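Local coordinates for putative streptothricin acetyltransferase (Bacillus anthracis, PDB 3PP9), which probably transfers the acetyl group of acetyl coenzyme A to streptothricin-type antibiotics, as a member of the GNAT acetyltransferase family, at residues 73-81 / 117-128. Residues are numbered along the deposited sequence; the frame is centred on the assembly and turned at random. Where two conformers were deposited one is given.
Sequences KPNQIIYIA and VGKRLIAQAKQW. With ACO (acetyl coenzyme *a), chain D.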
# COMPACT_ATOMS: atom_id res chain seq x y z
N LYS A 73 12.39 18.32 6.48
CA LYS A 73 11.15 18.06 5.78
C LYS A 73 10.00 18.16 6.77
O LYS A 73 10.09 17.68 7.90
CB LYS A 73 11.12 16.64 5.22
CG LYS A 73 12.30 16.28 4.32
CD LYS A 73 12.33 16.98 2.99
CE LYS A 73 11.25 16.49 2.06
NZ LYS A 73 11.51 17.00 0.67
N PRO A 74 8.89 18.74 6.33
CA PRO A 74 7.78 18.81 7.26
C PRO A 74 7.13 17.49 7.64
O PRO A 74 6.83 17.27 8.83
CB PRO A 74 6.74 19.64 6.51
CG PRO A 74 7.46 20.32 5.42
CD PRO A 74 8.66 19.52 5.10
N ASN A 75 6.98 16.58 6.68
CA ASN A 75 6.25 15.33 6.92
C ASN A 75 7.03 14.05 6.90
O ASN A 75 6.45 12.97 6.75
CB ASN A 75 5.08 15.22 5.94
CG ASN A 75 4.03 16.28 6.15
OD1 ASN A 75 3.89 16.84 7.24
ND2 ASN A 75 3.26 16.54 5.11
N GLN A 76 8.34 14.15 7.00
CA GLN A 76 9.15 12.93 7.07
C GLN A 76 10.38 13.27 7.91
O GLN A 76 10.76 14.44 8.02
CB GLN A 76 9.41 12.29 5.70
CG GLN A 76 10.35 12.96 4.77
CD GLN A 76 10.46 12.20 3.43
OE1 GLN A 76 9.56 11.42 3.07
NE2 GLN A 76 11.54 12.42 2.71
N ILE A 77 10.97 12.26 8.53
CA ILE A 77 12.09 12.47 9.41
C ILE A 77 12.80 11.17 9.70
O ILE A 77 12.24 10.11 9.50
CB ILE A 77 11.54 13.03 10.78
CG1 ILE A 77 12.62 13.58 11.70
CG2 ILE A 77 10.73 11.97 11.53
CD1 ILE A 77 12.00 14.42 12.88
N ILE A 78 14.06 11.29 10.12
CA ILE A 78 14.85 10.15 10.60
C ILE A 78 15.34 10.45 12.01
O ILE A 78 15.80 11.58 12.30
CB ILE A 78 16.04 9.81 9.69
CG1 ILE A 78 15.51 9.23 8.39
CG2 ILE A 78 16.98 8.81 10.37
CD1 ILE A 78 16.57 8.94 7.31
N TYR A 79 15.18 9.48 12.91
CA TYR A 79 15.75 9.60 14.24
C TYR A 79 16.85 8.56 14.32
O TYR A 79 16.69 7.45 13.84
CB TYR A 79 14.75 9.36 15.36
CG TYR A 79 13.74 10.45 15.51
CD1 TYR A 79 14.04 11.60 16.21
CD2 TYR A 79 12.47 10.32 14.98
CE1 TYR A 79 13.11 12.62 16.35
CE2 TYR A 79 11.53 11.32 15.14
CZ TYR A 79 11.85 12.46 15.82
OH TYR A 79 10.90 13.46 15.98
N ILE A 80 17.97 8.95 14.92
CA ILE A 80 19.09 8.05 15.12
C ILE A 80 19.29 7.73 16.60
O ILE A 80 19.00 8.55 17.47
CB ILE A 80 20.45 8.60 14.54
CG1 ILE A 80 20.77 10.02 15.07
CG2 ILE A 80 20.39 8.61 13.02
CD1 ILE A 80 22.14 10.61 14.62
N ALA A 81 19.78 6.53 16.87
CA ALA A 81 20.10 6.08 18.20
C ALA A 81 21.62 6.14 18.35
O ALA A 81 22.36 5.48 17.60
CB ALA A 81 19.62 4.64 18.41
N VAL A 117 16.73 -0.87 22.36
CA VAL A 117 16.95 0.28 21.49
C VAL A 117 15.77 0.50 20.53
O VAL A 117 15.29 1.63 20.35
CB VAL A 117 18.28 0.14 20.72
CG1 VAL A 117 18.46 1.33 19.79
CG2 VAL A 117 19.45 0.06 21.68
N GLY A 118 15.28 -0.57 19.94
CA GLY A 118 14.14 -0.49 19.03
C GLY A 118 12.91 0.11 19.69
O GLY A 118 12.23 0.97 19.11
N LYS A 119 12.61 -0.33 20.91
CA LYS A 119 11.45 0.23 21.61
C LYS A 119 11.59 1.73 21.82
O LYS A 119 10.60 2.47 21.76
CB LYS A 119 11.25 -0.48 22.96
CG LYS A 119 10.07 0.04 23.76
CD LYS A 119 9.91 -0.68 25.10
CE LYS A 119 9.58 -2.16 24.95
NZ LYS A 119 9.28 -2.80 26.27
N ARG A 120 12.81 2.18 22.11
CA ARG A 120 13.07 3.62 22.31
C ARG A 120 12.87 4.38 20.99
O ARG A 120 12.38 5.51 20.99
CB ARG A 120 14.48 3.87 22.87
CG ARG A 120 14.68 3.50 24.31
CD ARG A 120 14.10 4.58 25.23
NE ARG A 120 14.76 5.86 24.97
CZ ARG A 120 15.90 6.26 25.54
NH1 ARG A 120 16.54 5.50 26.43
NH2 ARG A 120 16.41 7.45 25.21
N LEU A 121 13.23 3.77 19.86
CA LEU A 121 13.03 4.42 18.56
C LEU A 121 11.52 4.55 18.28
O LEU A 121 11.08 5.60 17.81
CB LEU A 121 13.76 3.69 17.44
CG LEU A 121 15.27 3.86 17.45
CD1 LEU A 121 15.94 2.79 16.58
CD2 LEU A 121 15.68 5.23 16.97
N ILE A 122 10.76 3.51 18.60
CA ILE A 122 9.31 3.51 18.43
C ILE A 122 8.70 4.59 19.33
O ILE A 122 7.82 5.34 18.90
CB ILE A 122 8.69 2.12 18.72
CG1 ILE A 122 9.10 1.10 17.65
CG2 ILE A 122 7.15 2.18 18.77
CD1 ILE A 122 8.62 1.41 16.23
N ALA A 123 9.17 4.71 20.57
CA ALA A 123 8.64 5.74 21.46
C ALA A 123 8.82 7.11 20.84
O ALA A 123 7.91 7.95 20.88
CB ALA A 123 9.29 5.66 22.81
N GLN A 124 9.99 7.38 20.26
CA GLN A 124 10.22 8.67 19.65
C GLN A 124 9.33 8.87 18.42
O GLN A 124 8.88 9.97 18.16
CB GLN A 124 11.69 8.87 19.28
CG GLN A 124 12.00 10.22 18.66
CD GLN A 124 11.75 11.38 19.60
OE1 GLN A 124 12.33 11.44 20.67
NE2 GLN A 124 10.90 12.33 19.18
N ALA A 125 9.09 7.81 17.67
CA ALA A 125 8.24 7.88 16.50
C ALA A 125 6.83 8.23 16.92
O ALA A 125 6.15 8.99 16.24
CB ALA A 125 8.27 6.55 15.73
N LYS A 126 6.38 7.70 18.06
CA LYS A 126 5.04 8.02 18.55
C LYS A 126 4.97 9.49 18.90
O LYS A 126 3.96 10.12 18.62
CB LYS A 126 4.63 7.14 19.74
CG LYS A 126 4.50 5.69 19.39
CD LYS A 126 3.86 4.85 20.49
CE LYS A 126 4.60 4.86 21.80
NZ LYS A 126 3.89 3.97 22.79
N GLN A 127 6.01 10.04 19.52
CA GLN A 127 6.03 11.48 19.86
C GLN A 127 5.92 12.32 18.59
O GLN A 127 5.17 13.28 18.53
CB GLN A 127 7.32 11.85 20.61
CG GLN A 127 7.49 11.23 22.00
CD GLN A 127 6.65 11.89 23.06
OE1 GLN A 127 6.72 11.52 24.23
NE2 GLN A 127 5.86 12.89 22.67
N TRP A 128 6.70 11.96 17.57
CA TRP A 128 6.68 12.69 16.31
C TRP A 128 5.29 12.65 15.68
O TRP A 128 4.76 13.68 15.25
CB TRP A 128 7.71 12.09 15.36
CG TRP A 128 7.78 12.77 14.02
CD1 TRP A 128 8.45 13.93 13.73
CD2 TRP A 128 7.21 12.31 12.79
NE1 TRP A 128 8.29 14.24 12.40
CE2 TRP A 128 7.56 13.25 11.80
CE3 TRP A 128 6.48 11.17 12.42
CZ2 TRP A 128 7.18 13.09 10.47
CZ3 TRP A 128 6.08 11.04 11.12
CH2 TRP A 128 6.44 11.99 10.15
N1A ACO D . 11.81 -12.27 18.94
C2A ACO D . 10.88 -12.06 19.89
N3A ACO D . 10.73 -10.88 20.52
C4A ACO D . 11.53 -9.83 20.20
C5A ACO D . 12.58 -10.01 19.19
C6A ACO D . 12.69 -11.32 18.56
N6A ACO D . 13.64 -11.51 17.62
N7A ACO D . 13.23 -8.84 19.08
C8A ACO D . 12.65 -7.98 19.95
N9A ACO D . 11.64 -8.58 20.61
C1B ACO D . 10.81 -8.00 21.68
C2B ACO D . 11.70 -7.88 22.92
O2B ACO D . 11.80 -9.07 23.72
C3B ACO D . 11.08 -6.73 23.67
O3B ACO D . 10.02 -7.23 24.48
P3B ACO D . 9.75 -6.71 25.98
O7A ACO D . 9.42 -5.24 25.81
O8A ACO D . 11.05 -6.99 26.68
O9A ACO D . 8.58 -7.58 26.39
C4B ACO D . 10.51 -5.85 22.57
O4B ACO D . 10.34 -6.68 21.41
C5B ACO D . 11.43 -4.68 22.27
O5B ACO D . 12.63 -5.19 21.67
P1A ACO D . 13.91 -4.25 21.48
O1A ACO D . 15.08 -4.84 22.23
O2A ACO D . 13.48 -2.84 21.78
O3A ACO D . 14.13 -4.43 19.89
P2A ACO D . 15.49 -4.24 19.08
O4A ACO D . 16.09 -5.61 18.98
O5A ACO D . 16.33 -3.11 19.61
O6A ACO D . 14.97 -3.74 17.63
CBP ACO D . 14.32 -4.45 15.43
CCP ACO D . 13.98 -4.46 16.91
CDP ACO D . 13.18 -5.10 14.66
CEP ACO D . 14.52 -3.01 14.96
CAP ACO D . 15.62 -5.23 15.19
OAP ACO D . 15.38 -6.65 15.42
C9P ACO D . 16.17 -5.10 13.80
O9P ACO D . 16.80 -4.13 13.46
N8P ACO D . 15.96 -6.10 12.93
C7P ACO D . 16.50 -6.10 11.56
C6P ACO D . 15.88 -5.06 10.67
C5P ACO D . 14.39 -5.28 10.62
O5P ACO D . 13.91 -6.39 10.54
N4P ACO D . 13.63 -4.20 10.67
C3P ACO D . 12.18 -4.23 10.62
C2P ACO D . 11.80 -4.38 9.15
S1P ACO D . 10.11 -3.89 8.86
C ACO D . 10.23 -2.20 8.83
O ACO D . 11.29 -1.65 9.02
CH3 ACO D . 9.00 -1.40 8.58
O HOH W 1 9.15 16.54 10.66
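Tyr79 and Trp128 meet as an offset edge-to-face pair: the tyrosine directs its edge at the face of the indole's five-membered ring, with centroids 5.9 Å apart and planes at 78°. Two CH-pi contacts accompany this pair. Gln124 CG sits 3.3 Å from the centroid of the Tyr79 ring and only 6° off its normal; with CG anti to the backbone N and a bend at chi2, the glutamine lays its methylene over the ring while its amide turns toward the phenol end. Ile77 CG2 likewise lies over the indole, 3.5 Å from the centroid of the five-membered ring, on the same face that the Tyr79 edge approaches.

Apolar contact continues toward the start of the helix, where Ala81 CB approaches Val117 CG1 at 3.8 Å and also meets Leu121 CD2. Polar linkage is indirect: a water in the plane of the indole accepts from Trp128 NE1 (3.0 Å) and can donate to Pro74 O, which would link the buried ring's N-H to the turn before the strand.

Strand 76-81 and helix 117-128 run roughly antiparallel, at 148°, with axes 9.3 Å apart. At the helix's N-terminal end, Gly118 N and Lys119 N donate to acetyl coenzyme A O5A (2.8 Å) and O2A, respectively. Packing of this pyrophosphate-binding helix against the central beta-sheet is characteristic of the GNAT fold.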